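Local coordinates for protein inositol-3-phosphate synthase (Caenorhabditis elegans, PDB 1VKO) that belongs to the myo-inositol-1-phosphate synthase family and binds nicotinamide-adenine-dinucleotide in a Rossmann-type domain, at residues Leu80-Gly85 with Ser157-Ser162; Leu194-Tyr199 with Asn283-Ala288. All coordinates share one frame; numbering follows the deposited sequence.

Contact 1. Residues Leu80-Gly85 with Ser157-Ser162; sequences LLVGLG and SGWDIS. With NAD (nicotinamide-adenine-dinucleotide), chain G.
W159, with CG anti to the carbonyl carbon (chi1 -54°) and beside the backbone N, lays the six-membered part of its indole obliquely across two side chains of the neighbouring strand, CZ3 3.7 Å from L80 CB and CE3 3.8 Å from V82 CG2. The two strands run parallel, with L81 N donating to S157 O and L81 O accepting from W159 N. Beyond the last bridge W159 O takes two donors, G83 N at 2.9 Å and L84 N at 3.0 Å, the second from above the carbonyl plane. Here the chain leaves the strand for the glycine-rich loop of a Rossmann fold; G83 CA lies 3.2 Å from NAD O4B, leaving no room for a side chain. D160, just after strand 154-159, takes the adenosine ribose hydroxyls: NAD O3B donates to OD2 at 2.7 Å, NAD O2B to OD1. G85 N also reaches OD2, and S162 N closes an Asx turn on OD1, fixing the carboxylate's rotation. The pair forms one side of the parallel sheet, strand 154-159 outermost and strand 77-82 between it and strand 242-247, while helix 220-238 covers L80 and W159, its D230 accepting from W159 NE1.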
ATOM      1  N   LEU A  80     -21.092 -11.826 -32.112  1.00 17.09           N
ATOM      2  CA  LEU A  80     -21.771 -12.839 -31.335  1.00 18.90           C
ATOM      3  C   LEU A  80     -20.963 -13.247 -30.120  1.00 19.02           C
ATOM      4  O   LEU A  80     -19.861 -13.824 -30.250  1.00 18.40           O
ATOM      5  CB  LEU A  80     -22.023 -14.099 -32.183  1.00 17.49           C
ATOM      6  CG  LEU A  80     -22.987 -14.047 -33.349  1.00 16.79           C
ATOM      7  CD1 LEU A  80     -22.616 -15.115 -34.385  1.00 10.48           C
ATOM      8  CD2 LEU A  80     -24.394 -14.229 -32.844  1.00 24.84           C
ATOM      9  N   LEU A  81     -21.515 -13.025 -28.930  1.00 20.45           N
ATOM     10  CA  LEU A  81     -20.716 -13.325 -27.732  1.00 19.12           C
ATOM     11  C   LEU A  81     -21.177 -14.583 -27.096  1.00 17.68           C
ATOM     12  O   LEU A  81     -22.380 -14.792 -26.897  1.00 24.22           O
ATOM     13  CB  LEU A  81     -20.755 -12.173 -26.726  1.00 18.28           C
ATOM     14  CG  LEU A  81     -20.403 -10.774 -27.261  1.00 21.74           C
ATOM     15  CD1 LEU A  81     -20.517  -9.672 -26.227  1.00 21.17           C
ATOM     16  CD2 LEU A  81     -19.004 -10.779 -27.830  1.00  8.51           C
ATOM     17  N   VAL A  82     -20.233 -15.431 -26.766  1.00 19.60           N
ATOM     18  CA  VAL A  82     -20.551 -16.568 -25.916  1.00 18.34           C
ATOM     19  C   VAL A  82     -20.393 -16.117 -24.490  1.00 21.89           C
ATOM     20  O   VAL A  82     -19.356 -15.534 -24.106  1.00 22.63           O
ATOM     21  CB  VAL A  82     -19.699 -17.789 -26.231  1.00 14.17           C
ATOM     22  CG1 VAL A  82     -20.300 -19.020 -25.570  1.00 12.70           C
ATOM     23  CG2 VAL A  82     -19.596 -17.969 -27.755  1.00 13.64           C
ATOM     24  N   GLY A  83     -21.435 -16.357 -23.707  1.00 24.39           N
ATOM     25  CA  GLY A  83     -21.547 -15.733 -22.399  1.00 22.48           C
ATOM     26  C   GLY A  83     -22.164 -14.345 -22.557  1.00 22.95           C
ATOM     27  O   GLY A  83     -21.753 -13.410 -21.905  1.00 25.80           O
ATOM     28  N   LEU A  84     -23.151 -14.200 -23.430  1.00 23.13           N
ATOM     29  CA  LEU A  84     -23.772 -12.883 -23.705  1.00 18.86           C
ATOM     30  C   LEU A  84     -24.412 -12.279 -22.478  1.00 21.71           C
ATOM     31  O   LEU A  84     -24.496 -11.052 -22.367  1.00 24.30           O
ATOM     32  CB  LEU A  84     -24.818 -12.974 -24.820  1.00 16.30           C
ATOM     33  CG  LEU A  84     -25.661 -11.724 -25.155  1.00 13.64           C
ATOM     34  CD1 LEU A  84     -24.815 -10.631 -25.831  1.00 13.02           C
ATOM     35  CD2 LEU A  84     -26.876 -12.034 -26.052  1.00 16.67           C
ATOM     36  N   GLY A  85     -24.852 -13.127 -21.549  1.00 22.02           N
ATOM     37  CA  GLY A  85     -25.563 -12.666 -20.354  1.00 20.74           C
ATOM     38  C   GLY A  85     -24.695 -12.442 -19.146  1.00 21.57           C
ATOM     39  O   GLY A  85     -25.209 -12.170 -18.067  1.00 22.86           O
ATOM     40  N   SER A 157     -25.520 -10.125 -30.897  1.00 11.10           N
ATOM     41  CA  SER A 157     -26.290 -11.172 -30.262  1.00 12.21           C
ATOM     42  C   SER A 157     -25.308 -12.157 -29.565  1.00 15.59           C
ATOM     43  O   SER A 157     -24.130 -11.822 -29.340  1.00 15.03           O
ATOM     44  CB  SER A 157     -27.099 -11.905 -31.319  1.00 15.07           C
ATOM     45  OG  SER A 157     -27.956 -12.848 -30.703  1.00 25.66           O
ATOM     46  N   GLY A 158     -25.803 -13.343 -29.227  1.00 14.60           N
ATOM     47  CA  GLY A 158     -24.994 -14.410 -28.747  1.00 18.12           C
ATOM     48  C   GLY A 158     -25.741 -15.398 -27.888  1.00 20.54           C
ATOM     49  O   GLY A 158     -26.968 -15.478 -27.944  1.00 18.81           O
ATOM     50  N   TRP A 159     -24.982 -16.151 -27.082  1.00 20.58           N
ATOM     51  CA  TRP A 159     -25.540 -17.288 -26.361  1.00 20.73           C
ATOM     52  C   TRP A 159     -25.259 -17.283 -24.869  1.00 20.04           C
ATOM     53  O   TRP A 159     -24.236 -16.779 -24.419  1.00 23.53           O
ATOM     54  CB  TRP A 159     -24.970 -18.564 -26.905  1.00 20.15           C
ATOM     55  CG  TRP A 159     -25.104 -18.774 -28.379  1.00 25.22           C
ATOM     56  CD1 TRP A 159     -26.086 -19.478 -29.028  1.00 12.38           C
ATOM     57  CD2 TRP A 159     -24.184 -18.342 -29.383  1.00 18.59           C
ATOM     58  NE1 TRP A 159     -25.839 -19.475 -30.380  1.00 16.20           N
ATOM     59  CE2 TRP A 159     -24.684 -18.784 -30.626  1.00 23.04           C
ATOM     60  CE3 TRP A 159     -22.998 -17.590 -29.364  1.00 13.12           C
ATOM     61  CZ2 TRP A 159     -24.020 -18.526 -31.837  1.00 15.82           C
ATOM     62  CZ3 TRP A 159     -22.328 -17.367 -30.545  1.00 12.56           C
ATOM     63  CH2 TRP A 159     -22.849 -17.822 -31.776  1.00 13.90           C
ATOM     64  N   ASP A 160     -26.149 -17.887 -24.102  1.00 18.56           N
ATOM     65  CA  ASP A 160     -25.869 -18.058 -22.706  1.00 22.26           C
ATOM     66  C   ASP A 160     -26.603 -19.236 -22.135  1.00 24.26           C
ATOM     67  O   ASP A 160     -27.777 -19.394 -22.416  1.00 22.73           O
ATOM     68  CB  ASP A 160     -26.217 -16.811 -21.917  1.00 23.91           C
ATOM     69  CG  ASP A 160     -25.308 -16.628 -20.689  1.00 21.01           C
ATOM     70  OD1 ASP A 160     -25.252 -17.522 -19.845  1.00 33.07           O
ATOM     71  OD2 ASP A 160     -24.598 -15.628 -20.506  1.00 22.19           O
ATOM     72  N   ILE A 161     -25.906 -20.052 -21.334  1.00 22.07           N
ATOM     73  CA  ILE A 161     -26.542 -21.156 -20.610  1.00 21.18           C
ATOM     74  C   ILE A 161     -27.614 -20.654 -19.616  1.00 22.62           C
ATOM     75  O   ILE A 161     -28.448 -21.431 -19.153  1.00 21.86           O
ATOM     76  CB  ILE A 161     -25.503 -22.041 -19.900  1.00 22.47           C
ATOM     77  CG1 ILE A 161     -24.754 -21.246 -18.811  1.00 20.00           C
ATOM     78  CG2 ILE A 161     -24.531 -22.665 -20.934  1.00 21.15           C
ATOM     79  CD1 ILE A 161     -23.812 -22.096 -17.866  1.00 13.66           C
ATOM     80  N   SER A 162     -27.600 -19.357 -19.304  1.00 23.21           N
ATOM     81  CA  SER A 162     -28.634 -18.744 -18.450  1.00 22.57           C
ATOM     82  C   SER A 162     -29.623 -17.949 -19.290  1.00 20.76           C
ATOM     83  O   SER A 162     -29.211 -17.120 -20.109  1.00 17.99           O
ATOM     84  CB  SER A 162     -28.017 -17.788 -17.443  1.00 21.44           C
ATOM     85  OG  SER A 162     -29.074 -17.193 -16.696  1.00 22.87           O
TER
HETATM   86  PA  NAD G 601     -19.485 -13.943 -15.911  1.00 25.23           P
HETATM   87  O1A NAD G 601     -19.784 -15.099 -15.083  1.00 15.07           O
HETATM   88  O2A NAD G 601     -20.222 -12.782 -15.384  1.00 18.41           O
HETATM   89  O5B NAD G 601     -19.860 -14.322 -17.405  1.00 28.60           O
HETATM   90  C5B NAD G 601     -19.920 -15.660 -17.800  1.00 24.71           C
HETATM   91  C4B NAD G 601     -21.252 -15.870 -18.495  1.00 16.86           C
HETATM   92  O4B NAD G 601     -21.101 -16.905 -19.440  1.00 27.42           O
HETATM   93  C3B NAD G 601     -22.332 -16.306 -17.545  1.00 19.58           C
HETATM   94  O3B NAD G 601     -23.506 -15.686 -18.045  1.00 17.06           O
HETATM   95  C2B NAD G 601     -22.512 -17.780 -17.772  1.00 17.79           C
HETATM   96  O2B NAD G 601     -23.925 -17.975 -17.785  1.00 24.24           O
HETATM   97  C1B NAD G 601     -22.003 -17.946 -19.200  1.00 17.26           C
HETATM   98  N9A NAD G 601     -21.494 -19.264 -19.657  1.00 16.04           N
HETATM   99  C8A NAD G 601     -20.770 -20.208 -18.993  1.00 29.17           C
HETATM  100  N7A NAD G 601     -20.566 -21.251 -19.828  1.00 22.19           N
HETATM  101  C5A NAD G 601     -21.140 -21.019 -21.023  1.00 27.77           C
HETATM  102  C6A NAD G 601     -21.268 -21.761 -22.210  1.00 32.19           C
HETATM  103  N6A NAD G 601     -20.804 -23.014 -22.356  1.00 28.02           N
HETATM  104  N1A NAD G 601     -21.967 -21.214 -23.255  1.00 14.67           N
HETATM  105  C2A NAD G 601     -22.555 -19.989 -23.136  1.00 25.60           C
HETATM  106  N3A NAD G 601     -22.455 -19.309 -21.965  1.00 14.80           N
HETATM  107  C4A NAD G 601     -21.755 -19.788 -20.915  1.00 27.36           C
HETATM  108  O3  NAD G 601     -17.892 -13.653 -16.000  1.00 18.80           O
HETATM  109  PN  NAD G 601     -17.360 -12.340 -16.727  1.00 17.82           P
HETATM  110  O1N NAD G 601     -18.401 -11.929 -17.705  1.00 34.71           O
HETATM  111  O2N NAD G 601     -16.946 -11.398 -15.683  1.00 16.31           O
HETATM  112  O5D NAD G 601     -16.119 -12.819 -17.656  1.00 21.97           O
HETATM  113  C5D NAD G 601     -16.233 -13.956 -18.494  1.00 24.86           C
HETATM  114  C4D NAD G 601     -14.885 -14.589 -18.889  1.00 24.67           C
HETATM  115  O4D NAD G 601     -13.981 -13.597 -19.311  1.00 27.08           O
HETATM  116  C3D NAD G 601     -14.194 -15.354 -17.755  1.00 23.94           C
HETATM  117  O3D NAD G 601     -13.631 -16.523 -18.283  1.00 29.51           O
HETATM  118  C2D NAD G 601     -13.017 -14.477 -17.409  1.00 31.80           C
HETATM  119  O2D NAD G 601     -11.866 -15.161 -16.940  1.00 36.09           O
HETATM  120  C1D NAD G 601     -12.715 -13.860 -18.748  1.00 28.92           C
HETATM  121  N1N NAD G 601     -11.880 -12.699 -18.463  1.00 25.40           N
HETATM  122  C2N NAD G 601     -12.376 -11.672 -17.722  1.00 13.40           C
HETATM  123  C3N NAD G 601     -11.558 -10.600 -17.443  1.00 19.34           C
HETATM  124  C7N NAD G 601     -12.241  -9.369 -16.980  1.00 25.56           C
HETATM  125  O7N NAD G 601     -13.636  -9.492 -16.777  1.00 31.73           O
HETATM  126  N7N NAD G 601     -11.544  -8.239 -16.807  1.00 25.15           N
HETATM  127  C4N NAD G 601     -10.235 -10.547 -17.924  1.00 16.31           C
HETATM  128  C5N NAD G 601      -9.748 -11.607 -18.656  1.00 15.55           C
HETATM  129  C6N NAD G 601     -10.585 -12.702 -18.919  1.00 18.21           C

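Contact 2. Residues Leu194-Tyr199 with Asn283-Ala288; sequences LPSIYY and NIFAVA. With NAD (nicotinamide-adenine-dinucleotide), chain G.
I197 and F285 reach toward each other tip to tip, I197 CD1 stopping 3.8 Å from F285 CE2 in an oblique approach. The same methyl also touches I284, crossing that side chain obliquely to lie 3.6 Å from its CG2, and thus fits between two consecutive residues of the helix. With I197 CG2 anti to the backbone N, that methyl lies over one face of the Y199 ring, toward the rim. Y199 meets I284 at about a right angle: I284 CD1 comes to the ring edge, near its plane, 3.6 Å from Y199 CE2, and the phenol OH is hydrogen-bonded to H223. In this Rossmann-type domain the loop 194-199 lies beside the adenine of NAD, and I284 and F285 of helix 281-291 pack against it. S196 OG donates to NAD N1A at 2.9 Å, and NAD N6A gives a weak bond to I197 O, so the loop meets the ring nitrogen with a firm bond and the amino group with a weak one. F285 presents its edge to S196, with OG near the ring plane beside CZ. The F285 ring also packs edge-to-face with W159, while I227 of helix 220-238 touches F285.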
ATOM      1  N   LEU A 194     -29.587 -16.729 -26.814  1.00 25.27           N
ATOM      2  CA  LEU A 194     -29.860 -18.070 -27.348  1.00 23.96           C
ATOM      3  C   LEU A 194     -29.326 -19.153 -26.394  1.00 24.68           C
ATOM      4  O   LEU A 194     -28.429 -18.903 -25.617  1.00 23.56           O
ATOM      5  CB  LEU A 194     -29.271 -18.214 -28.766  1.00 23.64           C
ATOM      6  CG  LEU A 194     -29.589 -17.093 -29.781  1.00 22.42           C
ATOM      7  CD1 LEU A 194     -28.765 -17.235 -31.030  1.00 16.67           C
ATOM      8  CD2 LEU A 194     -31.040 -17.072 -30.138  1.00 23.47           C
ATOM      9  N   PRO A 195     -29.927 -20.334 -26.391  1.00 25.11           N
ATOM     10  CA  PRO A 195     -29.384 -21.438 -25.592  1.00 21.49           C
ATOM     11  C   PRO A 195     -28.039 -21.900 -26.102  1.00 20.86           C
ATOM     12  O   PRO A 195     -27.741 -21.752 -27.288  1.00 21.99           O
ATOM     13  CB  PRO A 195     -30.449 -22.538 -25.709  1.00 23.83           C
ATOM     14  CG  PRO A 195     -31.303 -22.156 -26.838  1.00 20.80           C
ATOM     15  CD  PRO A 195     -31.194 -20.677 -27.062  1.00 21.11           C
ATOM     16  N   SER A 196     -27.192 -22.372 -25.195  1.00 19.79           N
ATOM     17  CA  SER A 196     -25.836 -22.733 -25.571  1.00 21.02           C
ATOM     18  C   SER A 196     -25.539 -24.188 -25.310  1.00 19.98           C
ATOM     19  O   SER A 196     -26.370 -24.929 -24.792  1.00 17.49           O
ATOM     20  CB  SER A 196     -24.811 -21.882 -24.804  1.00 20.52           C
ATOM     21  OG  SER A 196     -23.673 -21.661 -25.617  1.00 18.58           O
ATOM     22  N   ILE A 197     -24.314 -24.573 -25.651  1.00 23.99           N
ATOM     23  CA  ILE A 197     -23.782 -25.897 -25.390  1.00 22.64           C
ATOM     24  C   ILE A 197     -23.362 -25.830 -23.942  1.00 24.90           C
ATOM     25  O   ILE A 197     -22.714 -24.871 -23.547  1.00 28.70           O
ATOM     26  CB  ILE A 197     -22.562 -26.105 -26.295  1.00 22.64           C
ATOM     27  CG1 ILE A 197     -22.966 -25.953 -27.747  1.00 24.71           C
ATOM     28  CG2 ILE A 197     -21.906 -27.465 -26.085  1.00 20.92           C
ATOM     29  CD1 ILE A 197     -21.785 -25.907 -28.674  1.00 36.86           C
ATOM     30  N   TYR A 198     -23.721 -26.840 -23.144  1.00 26.26           N
ATOM     31  CA  TYR A 198     -23.272 -26.943 -21.756  1.00 23.16           C
ATOM     32  C   TYR A 198     -22.668 -28.320 -21.522  1.00 24.04           C
ATOM     33  O   TYR A 198     -23.394 -29.297 -21.496  1.00 27.58           O
ATOM     34  CB  TYR A 198     -24.475 -26.710 -20.832  1.00 22.79           C
ATOM     35  CG  TYR A 198     -24.204 -26.897 -19.343  1.00 28.35           C
ATOM     36  CD1 TYR A 198     -23.046 -26.402 -18.758  1.00 21.34           C
ATOM     37  CD2 TYR A 198     -25.108 -27.560 -18.526  1.00 22.82           C
ATOM     38  CE1 TYR A 198     -22.792 -26.568 -17.424  1.00 28.42           C
ATOM     39  CE2 TYR A 198     -24.857 -27.725 -17.176  1.00 24.16           C
ATOM     40  CZ  TYR A 198     -23.702 -27.219 -16.636  1.00 31.95           C
ATOM     41  OH  TYR A 198     -23.406 -27.372 -15.304  1.00 37.91           O
ATOM     42  N   TYR A 199     -21.350 -28.422 -21.339  1.00 24.46           N
ATOM     43  CA  TYR A 199     -20.760 -29.706 -20.944  1.00 25.18           C
ATOM     44  C   TYR A 199     -20.198 -29.559 -19.516  1.00 29.30           C
ATOM     45  O   TYR A 199     -19.076 -29.063 -19.337  1.00 31.37           O
ATOM     46  CB  TYR A 199     -19.674 -30.179 -21.932  1.00 23.37           C
ATOM     47  CG  TYR A 199     -20.095 -30.304 -23.402  1.00 26.07           C
ATOM     48  CD1 TYR A 199     -21.428 -30.511 -23.776  1.00 24.67           C
ATOM     49  CD2 TYR A 199     -19.147 -30.254 -24.411  1.00 26.02           C
ATOM     50  CE1 TYR A 199     -21.790 -30.633 -25.107  1.00 26.38           C
ATOM     51  CE2 TYR A 199     -19.505 -30.357 -25.742  1.00 29.86           C
ATOM     52  CZ  TYR A 199     -20.825 -30.537 -26.092  1.00 27.13           C
ATOM     53  OH  TYR A 199     -21.170 -30.655 -27.437  1.00 33.42           O
ATOM     54  N   ASN A 283     -14.475 -25.421 -28.272  1.00 18.18           N
ATOM     55  CA  ASN A 283     -13.976 -25.976 -29.540  1.00 17.31           C
ATOM     56  C   ASN A 283     -15.085 -25.945 -30.587  1.00 20.00           C
ATOM     57  O   ASN A 283     -14.826 -25.649 -31.732  1.00 22.76           O
ATOM     58  CB  ASN A 283     -13.561 -27.426 -29.371  1.00 17.67           C
ATOM     59  CG  ASN A 283     -12.171 -27.601 -28.718  1.00 21.69           C
ATOM     60  OD1 ASN A 283     -11.857 -28.680 -28.236  1.00 27.63           O
ATOM     61  ND2 ASN A 283     -11.346 -26.567 -28.733  1.00 19.38           N
ATOM     62  N   ILE A 284     -16.313 -26.251 -30.174  1.00 19.65           N
ATOM     63  CA  ILE A 284     -17.445 -26.353 -31.086  1.00 21.52           C
ATOM     64  C   ILE A 284     -17.832 -24.977 -31.611  1.00 23.38           C
ATOM     65  O   ILE A 284     -17.907 -24.795 -32.820  1.00 26.34           O
ATOM     66  CB  ILE A 284     -18.641 -27.167 -30.476  1.00 23.10           C
ATOM     67  CG1 ILE A 284     -18.208 -28.639 -30.284  1.00 18.02           C
ATOM     68  CG2 ILE A 284     -19.813 -27.183 -31.428  1.00 19.13           C
ATOM     69  CD1 ILE A 284     -18.957 -29.394 -29.216  1.00 27.69           C
ATOM     70  N   PHE A 285     -17.998 -23.987 -30.730  1.00 21.40           N
ATOM     71  CA  PHE A 285     -18.070 -22.618 -31.208  1.00 15.93           C
ATOM     72  C   PHE A 285     -16.936 -22.249 -32.158  1.00 18.13           C
ATOM     73  O   PHE A 285     -17.197 -21.711 -33.209  1.00 23.53           O
ATOM     74  CB  PHE A 285     -18.147 -21.613 -30.063  1.00 17.59           C
ATOM     75  CG  PHE A 285     -19.435 -21.627 -29.332  1.00  8.72           C
ATOM     76  CD1 PHE A 285     -20.519 -20.879 -29.814  1.00 17.89           C
ATOM     77  CD2 PHE A 285     -19.599 -22.390 -28.173  1.00  9.52           C
ATOM     78  CE1 PHE A 285     -21.760 -20.880 -29.124  1.00 11.23           C
ATOM     79  CE2 PHE A 285     -20.839 -22.398 -27.455  1.00 21.02           C
ATOM     80  CZ  PHE A 285     -21.935 -21.638 -27.949  1.00  2.84           C
ATOM     81  N   ALA A 286     -15.675 -22.522 -31.826  1.00 19.36           N
ATOM     82  CA  ALA A 286     -14.617 -22.085 -32.746  1.00 19.94           C
ATOM     83  C   ALA A 286     -14.867 -22.704 -34.111  1.00 24.17           C
ATOM     84  O   ALA A 286     -14.827 -22.003 -35.139  1.00 26.36           O
ATOM     85  CB  ALA A 286     -13.217 -22.414 -32.218  1.00 22.38           C
ATOM     86  N   VAL A 287     -15.167 -24.006 -34.120  1.00 25.91           N
ATOM     87  CA  VAL A 287     -15.500 -24.732 -35.371  1.00 25.16           C
ATOM     88  C   VAL A 287     -16.751 -24.190 -36.091  1.00 22.95           C
ATOM     89  O   VAL A 287     -16.721 -23.929 -37.287  1.00 24.02           O
ATOM     90  CB  VAL A 287     -15.534 -26.256 -35.121  1.00 26.21           C
ATOM     91  CG1 VAL A 287     -15.980 -27.026 -36.357  1.00 30.82           C
ATOM     92  CG2 VAL A 287     -14.144 -26.739 -34.731  1.00 24.17           C
ATOM     93  N   ALA A 288     -17.838 -23.962 -35.367  1.00 23.28           N
ATOM     94  CA  ALA A 288     -19.037 -23.415 -35.999  1.00 26.12           C
ATOM     95  C   ALA A 288     -18.786 -22.055 -36.672  1.00 28.01           C
ATOM     96  O   ALA A 288     -19.453 -21.701 -37.652  1.00 29.12           O
ATOM     97  CB  ALA A 288     -20.125 -23.301 -35.003  1.00 24.32           C
TER
HETATM   98  PA  NAD G 601     -19.485 -13.943 -15.911  1.00 25.23           P
HETATM   99  O1A NAD G 601     -19.784 -15.099 -15.083  1.00 15.07           O
HETATM  100  O2A NAD G 601     -20.222 -12.782 -15.384  1.00 18.41           O
HETATM  101  O5B NAD G 601     -19.860 -14.322 -17.405  1.00 28.60           O
HETATM  102  C5B NAD G 601     -19.920 -15.660 -17.800  1.00 24.71           C
HETATM  103  C4B NAD G 601     -21.252 -15.870 -18.495  1.00 16.86           C
HETATM  104  O4B NAD G 601     -21.101 -16.905 -19.440  1.00 27.42           O
HETATM  105  C3B NAD G 601     -22.332 -16.306 -17.545  1.00 19.58           C
HETATM  106  O3B NAD G 601     -23.506 -15.686 -18.045  1.00 17.06           O
HETATM  107  C2B NAD G 601     -22.512 -17.780 -17.772  1.00 17.79           C
HETATM  108  O2B NAD G 601     -23.925 -17.975 -17.785  1.00 24.24           O
HETATM  109  C1B NAD G 601     -22.003 -17.946 -19.200  1.00 17.26           C
HETATM  110  N9A NAD G 601     -21.494 -19.264 -19.657  1.00 16.04           N
HETATM  111  C8A NAD G 601     -20.770 -20.208 -18.993  1.00 29.17           C
HETATM  112  N7A NAD G 601     -20.566 -21.251 -19.828  1.00 22.19           N
HETATM  113  C5A NAD G 601     -21.140 -21.019 -21.023  1.00 27.77           C
HETATM  114  C6A NAD G 601     -21.268 -21.761 -22.210  1.00 32.19           C
HETATM  115  N6A NAD G 601     -20.804 -23.014 -22.356  1.00 28.02           N
HETATM  116  N1A NAD G 601     -21.967 -21.214 -23.255  1.00 14.67           N
HETATM  117  C2A NAD G 601     -22.555 -19.989 -23.136  1.00 25.60           C
HETATM  118  N3A NAD G 601     -22.455 -19.309 -21.965  1.00 14.80           N
HETATM  119  C4A NAD G 601     -21.755 -19.788 -20.915  1.00 27.36           C
HETATM  120  O3  NAD G 601     -17.892 -13.653 -16.000  1.00 18.80           O
HETATM  121  PN  NAD G 601     -17.360 -12.340 -16.727  1.00 17.82           P
HETATM  122  O1N NAD G 601     -18.401 -11.929 -17.705  1.00 34.71           O
HETATM  123  O2N NAD G 601     -16.946 -11.398 -15.683  1.00 16.31           O
HETATM  124  O5D NAD G 601     -16.119 -12.819 -17.656  1.00 21.97           O
HETATM  125  C5D NAD G 601     -16.233 -13.956 -18.494  1.00 24.86           C
HETATM  126  C4D NAD G 601     -14.885 -14.589 -18.889  1.00 24.67           C
HETATM  127  O4D NAD G 601     -13.981 -13.597 -19.311  1.00 27.08           O
HETATM  128  C3D NAD G 601     -14.194 -15.354 -17.755  1.00 23.94           C
HETATM  129  O3D NAD G 601     -13.631 -16.523 -18.283  1.00 29.51           O
HETATM  130  C2D NAD G 601     -13.017 -14.477 -17.409  1.00 31.80           C
HETATM  131  O2D NAD G 601     -11.866 -15.161 -16.940  1.00 36.09           O
HETATM  132  C1D NAD G 601     -12.715 -13.860 -18.748  1.00 28.92           C
HETATM  133  N1N NAD G 601     -11.880 -12.699 -18.463  1.00 25.40           N
HETATM  134  C2N NAD G 601     -12.376 -11.672 -17.722  1.00 13.40           C
HETATM  135  C3N NAD G 601     -11.558 -10.600 -17.443  1.00 19.34           C
HETATM  136  C7N NAD G 601     -12.241  -9.369 -16.980  1.00 25.56           C
HETATM  137  O7N NAD G 601     -13.636  -9.492 -16.777  1.00 31.73           O
HETATM  138  N7N NAD G 601     -11.544  -8.239 -16.807  1.00 25.15           N
HETATM  139  C4N NAD G 601     -10.235 -10.547 -17.924  1.00 16.31           C
HETATM  140  C5N NAD G 601      -9.748 -11.607 -18.656  1.00 15.55           C
HETATM  141  C6N NAD G 601     -10.585 -12.702 -18.919  1.00 18.21           C

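How the contacts relate
Both contacts are largely buried and meet one NAD molecule, with centres about 10 Å apart, yet their chemistry follows their place in the fold. Contact 1 joins two sheet strands by backbone hydrogen bonds and uses a carboxylate for the adenosine ribose; contact 2 sets an irregular loop on a helix through apolar side chains, with no hydrogen bond between its segments, and addresses the adenine. Together they illustrate how strand ends and loops of a Rossmann domain hold one cofactor. L194 bonds to the chain at G158 and D160, its O 2.9 Å from D160 N and its N 3.1 Å from G158 O, both probable hydrogen bonds. Helix 220-238 backs both contacts.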